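Local coordinates for choline binding protein A (Lactobacillus salivarius str. Ren, PDB 5GT1) that probably binds choline-bearing or related cell-surface polymers through its repeats and carries a zinc-binding domain of the M23 peptidase family, the part present here, at residues Val32-Phe43 with Phe56-His67. Residues are numbered along the deposited sequence; the frame is centred on the assembly and turned at random.
With ZN (zinc ion), chain B.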
loop_
_atom_site.group_PDB
_atom_site.type_symbol
_atom_site.label_atom_id
_atom_site.label_comp_id
_atom_site.label_asym_id
_atom_site.label_seq_id
_atom_site.Cartn_x
_atom_site.Cartn_y
_atom_site.Cartn_z
ATOM N N VAL A 32 -2.585 -10.736 11.429
ATOM C CA VAL A 32 -3.769 -9.964 11.705
ATOM C C VAL A 32 -4.777 -10.219 10.572
ATOM O O VAL A 32 -5.992 -10.291 10.798
ATOM C CB VAL A 32 -3.443 -8.457 11.718
ATOM C CG1 VAL A 32 -4.615 -7.673 12.293
ATOM C CG2 VAL A 32 -2.117 -8.180 12.455
ATOM N N GLY A 33 -4.260 -10.321 9.349
ATOM C CA GLY A 33 -5.107 -10.482 8.173
ATOM C C GLY A 33 -5.836 -9.176 7.943
ATOM O O GLY A 33 -5.245 -8.094 8.101
ATOM N N GLU A 34 -7.118 -9.258 7.596
ATOM C CA GLU A 34 -7.876 -8.046 7.313
ATOM C C GLU A 34 -7.920 -7.108 8.520
ATOM O O GLU A 34 -7.714 -5.897 8.385
ATOM C CB GLU A 34 -9.305 -8.360 6.856
ATOM C CG GLU A 34 -10.079 -7.113 6.453
ATOM C CD GLU A 34 -11.512 -7.404 5.990
ATOM O OE1 GLU A 34 -12.311 -6.446 5.924
ATOM O OE2 GLU A 34 -11.838 -8.581 5.706
ATOM N N GLY A 35 -8.234 -7.667 9.685
ATOM C CA GLY A 35 -8.386 -6.865 10.897
ATOM C C GLY A 35 -9.440 -5.792 10.747
ATOM O O GLY A 35 -10.416 -5.965 10.025
ATOM N N TYR A 36 -9.242 -4.668 11.423
ATOM C CA TYR A 36 -10.244 -3.601 11.454
ATOM C C TYR A 36 -9.564 -2.266 11.208
ATOM O O TYR A 36 -8.403 -2.082 11.594
ATOM C CB TYR A 36 -10.945 -3.575 12.820
ATOM C CG TYR A 36 -11.469 -4.926 13.238
ATOM C CD1 TYR A 36 -12.667 -5.423 12.706
ATOM C CD2 TYR A 36 -10.767 -5.714 14.153
ATOM C CE1 TYR A 36 -13.149 -6.679 13.074
ATOM C CE2 TYR A 36 -11.248 -6.972 14.544
ATOM C CZ TYR A 36 -12.435 -7.443 13.992
ATOM O OH TYR A 36 -12.912 -8.683 14.358
ATOM N N PHE A 37 -10.297 -1.338 10.602
ATOM C CA PHE A 37 -9.765 -0.020 10.261
ATOM C C PHE A 37 -10.664 1.077 10.786
ATOM O O PHE A 37 -11.889 0.930 10.764
ATOM C CB PHE A 37 -9.689 0.108 8.738
ATOM C CG PHE A 37 -8.844 -0.942 8.091
ATOM C CD1 PHE A 37 -7.466 -0.749 7.951
ATOM C CD2 PHE A 37 -9.417 -2.130 7.624
ATOM C CE1 PHE A 37 -6.683 -1.716 7.337
ATOM C CE2 PHE A 37 -8.634 -3.102 7.029
ATOM C CZ PHE A 37 -7.261 -2.901 6.896
ATOM N N SER A 38 -10.073 2.190 11.212
ATOM C CA SER A 38 -10.866 3.347 11.615
ATOM C C SER A 38 -11.333 4.091 10.361
ATOM O O SER A 38 -10.837 3.835 9.254
ATOM C CB SER A 38 -10.021 4.270 12.479
ATOM O OG SER A 38 -9.041 4.896 11.664
ATOM N N GLY A 39 -12.267 5.028 10.529
ATOM C CA GLY A 39 -12.786 5.802 9.392
ATOM C C GLY A 39 -11.669 6.480 8.604
ATOM O O GLY A 39 -11.671 6.447 7.370
ATOM N N ALA A 40 -10.702 7.049 9.325
ATOM C CA ALA A 40 -9.553 7.752 8.722
ATOM C C ALA A 40 -8.620 6.822 7.922
ATOM O O ALA A 40 -8.066 7.227 6.885
ATOM C CB ALA A 40 -8.773 8.525 9.780
ATOM N N GLN A 41 -8.478 5.576 8.378
ATOM C CA GLN A 41 -7.592 4.627 7.718
ATOM C C GLN A 41 -8.137 4.035 6.413
ATOM O O GLN A 41 -7.368 3.619 5.546
ATOM C CB GLN A 41 -7.257 3.493 8.673
ATOM C CG GLN A 41 -6.381 3.945 9.826
ATOM C CD GLN A 41 -6.197 2.845 10.844
ATOM O OE1 GLN A 41 -7.135 2.112 11.160
ATOM N NE2 GLN A 41 -4.988 2.724 11.363
ATOM N N LEU A 42 -9.461 3.996 6.280
ATOM C CA LEU A 42 -10.089 3.366 5.121
ATOM C C LEU A 42 -9.844 4.137 3.829
ATOM O O LEU A 42 -9.575 5.340 3.859
ATOM C CB LEU A 42 -11.597 3.241 5.348
ATOM C CG LEU A 42 -12.063 2.221 6.396
ATOM C CD1 LEU A 42 -13.539 2.463 6.673
ATOM C CD2 LEU A 42 -11.833 0.799 5.904
ATOM N N PHE A 43 -9.941 3.437 2.704
ATOM C CA PHE A 43 -9.871 4.061 1.393
ATOM C C PHE A 43 -11.136 4.890 1.115
ATOM O O PHE A 43 -12.237 4.536 1.575
ATOM C CB PHE A 43 -9.693 2.995 0.304
ATOM C CG PHE A 43 -9.797 3.548 -1.093
ATOM C CD1 PHE A 43 -8.662 4.023 -1.751
ATOM C CD2 PHE A 43 -11.044 3.636 -1.737
ATOM C CE1 PHE A 43 -8.760 4.568 -3.026
ATOM C CE2 PHE A 43 -11.139 4.183 -3.012
ATOM C CZ PHE A 43 -9.996 4.633 -3.660
ATOM N N PHE A 56 -10.551 12.861 0.808
ATOM C CA PHE A 56 -10.293 11.619 0.078
ATOM C C PHE A 56 -8.987 10.979 0.524
ATOM O O PHE A 56 -7.947 11.651 0.612
ATOM C CB PHE A 56 -10.247 11.879 -1.425
ATOM C CG PHE A 56 -9.971 10.648 -2.252
ATOM C CD1 PHE A 56 -10.931 9.646 -2.376
ATOM C CD2 PHE A 56 -8.753 10.489 -2.913
ATOM C CE1 PHE A 56 -10.681 8.508 -3.136
ATOM C CE2 PHE A 56 -8.503 9.355 -3.682
ATOM C CZ PHE A 56 -9.473 8.368 -3.794
ATOM N N HIS A 57 -9.049 9.678 0.804
ATOM C CA HIS A 57 -7.866 8.896 1.162
ATOM C C HIS A 57 -7.597 7.926 0.037
ATOM O O HIS A 57 -8.426 7.043 -0.236
ATOM C CB HIS A 57 -8.117 8.164 2.475
ATOM C CG HIS A 57 -6.908 7.430 3.016
ATOM N ND1 HIS A 57 -7.008 6.241 3.655
ATOM C CD2 HIS A 57 -5.538 7.741 2.966
ATOM C CE1 HIS A 57 -5.767 5.823 4.009
ATOM N NE2 HIS A 57 -4.873 6.740 3.588
ATOM N N ASP A 58 -6.441 8.066 -0.616
ATOM C CA ASP A 58 -6.131 7.303 -1.833
ATOM C C ASP A 58 -5.517 5.919 -1.561
ATOM O O ASP A 58 -4.930 5.310 -2.456
ATOM C CB ASP A 58 -5.212 8.118 -2.787
ATOM C CG ASP A 58 -3.784 8.309 -2.248
ATOM O OD1 ASP A 58 -3.538 8.154 -1.025
ATOM O OD2 ASP A 58 -2.888 8.612 -3.067
ATOM N N GLY A 59 -5.632 5.434 -0.332
ATOM C CA GLY A 59 -5.025 4.151 0.000
ATOM C C GLY A 59 -5.648 3.597 1.248
ATOM O O GLY A 59 -6.708 4.062 1.672
ATOM N N LEU A 60 -4.981 2.599 1.827
ATOM C CA LEU A 60 -5.440 1.932 3.036
ATOM C C LEU A 60 -4.300 1.961 4.051
ATOM O O LEU A 60 -3.190 1.535 3.740
ATOM C CB LEU A 60 -5.819 0.488 2.708
ATOM C CG LEU A 60 -6.395 -0.361 3.863
ATOM C CD1 LEU A 60 -7.677 0.255 4.414
ATOM C CD2 LEU A 60 -6.632 -1.796 3.397
ATOM N N ASP A 61 -4.581 2.476 5.244
ATOM C CA ASP A 61 -3.570 2.562 6.296
ATOM C C ASP A 61 -3.623 1.367 7.251
ATOM O O ASP A 61 -4.688 1.023 7.774
ATOM C CB ASP A 61 -3.779 3.816 7.130
ATOM C CG ASP A 61 -3.482 5.092 6.365
ATOM O OD1 ASP A 61 -2.885 5.036 5.271
ATOM O OD2 ASP A 61 -3.833 6.160 6.904
ATOM N N PHE A 62 -2.468 0.764 7.504
ATOM C CA PHE A 62 -2.349 -0.329 8.467
ATOM C C PHE A 62 -1.510 0.206 9.620
ATOM O O PHE A 62 -0.299 0.350 9.466
ATOM C CB PHE A 62 -1.612 -1.506 7.807
ATOM C CG PHE A 62 -2.374 -2.153 6.665
ATOM C CD1 PHE A 62 -3.051 -3.355 6.873
ATOM C CD2 PHE A 62 -2.383 -1.582 5.385
ATOM C CE1 PHE A 62 -3.754 -3.964 5.835
ATOM C CE2 PHE A 62 -3.073 -2.197 4.334
ATOM C CZ PHE A 62 -3.756 -3.390 4.569
ATOM N N GLY A 63 -2.150 0.540 10.744
ATOM C CA GLY A 63 -1.430 1.095 11.899
ATOM C C GLY A 63 -0.674 0.042 12.675
ATOM O O GLY A 63 -1.045 -1.137 12.666
ATOM N N SER A 64 0.398 0.448 13.353
ATOM C CA SER A 64 1.155 -0.502 14.177
ATOM C C SER A 64 0.302 -1.046 15.332
ATOM O O SER A 64 0.555 -2.122 15.828
ATOM C CB SER A 64 2.435 0.141 14.715
ATOM O OG SER A 64 2.128 1.272 15.521
ATOM N N ILE A 65 -0.719 -0.292 15.741
ATOM C CA ILE A 65 -1.632 -0.742 16.809
ATOM C C ILE A 65 -2.693 -1.715 16.289
ATOM O O ILE A 65 -2.846 -2.826 16.821
ATOM C CB ILE A 65 -2.315 0.446 17.520
ATOM C CG1 ILE A 65 -1.259 1.333 18.196
ATOM C CG2 ILE A 65 -3.288 -0.057 18.584
ATOM C CD1 ILE A 65 -1.741 2.742 18.475
ATOM N N ASP A 66 -3.426 -1.296 15.263
ATOM C CA ASP A 66 -4.505 -2.114 14.686
ATOM C C ASP A 66 -4.011 -3.321 13.870
ATOM O O ASP A 66 -4.683 -4.369 13.819
ATOM C CB ASP A 66 -5.412 -1.243 13.821
ATOM C CG ASP A 66 -4.631 -0.322 12.911
ATOM O OD1 ASP A 66 -4.512 -0.615 11.705
ATOM O OD2 ASP A 66 -4.121 0.700 13.408
ATOM N N HIS A 67 -2.842 -3.177 13.230
ATOM C CA HIS A 67 -2.254 -4.265 12.427
ATOM C C HIS A 67 -0.814 -4.458 12.802
ATOM O O HIS A 67 0.088 -4.074 12.038
ATOM C CB HIS A 67 -2.394 -3.980 10.925
ATOM C CG HIS A 67 -3.817 -4.017 10.444
ATOM N ND1 HIS A 67 -4.698 -3.027 10.712
ATOM C CD2 HIS A 67 -4.513 -4.989 9.746
ATOM C CE1 HIS A 67 -5.901 -3.347 10.188
ATOM N NE2 HIS A 67 -5.785 -4.545 9.596
HETATM ZN ZN ZN B . -2.831 6.868 4.170
HETATM O O HOH W 1 -3.113 8.563 6.011
HETATM O O HOH W 2 -2.480 8.920 3.223
HETATM O O HOH W 3 -1.010 7.485 5.116
#
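His57 is gripped at both ring nitrogens: NE2 binds the zinc ion, while ND1 donates to Leu42 O at 2.7 Å, a bond in the ring plane that fixes the rotation of the imidazole and presumably enriches the metal-binding nitrogen in electrons. Gln41 CB and CG lie against CB of Asp61, whose OD1 also binds zinc, and CD comes near both Asp61 O and Asp66 OD2. With CG anti to the carbonyl carbon (chi1 -69°), the extended chain carries the amide on to Asp66, where NE2 meets OD2 at 3.0 Å from above the carboxylate plane; OE1 turns back to accept from Ser38 N. An amide suits this place because it donates and accepts at once. Gln41 O receives Asp61 N at 3.0 Å, tying the loop to the strand. Asp66 OD1 accepts from His67 ND1 at 2.6 Å, and the other ring nitrogen, NE2, donates almost straight to Glu34 O. Flat, apolar Phe37 stacks one face, offset, on His67 (centroids 4.6 Å apart), takes Leu60 CD1 on the other and points its edge at the Phe62 face. With His137 completing the protein ligands, this is the His-Asp-His zinc site characteristic of M23 metallopeptidases, its first two ligands braced by the preceding loop.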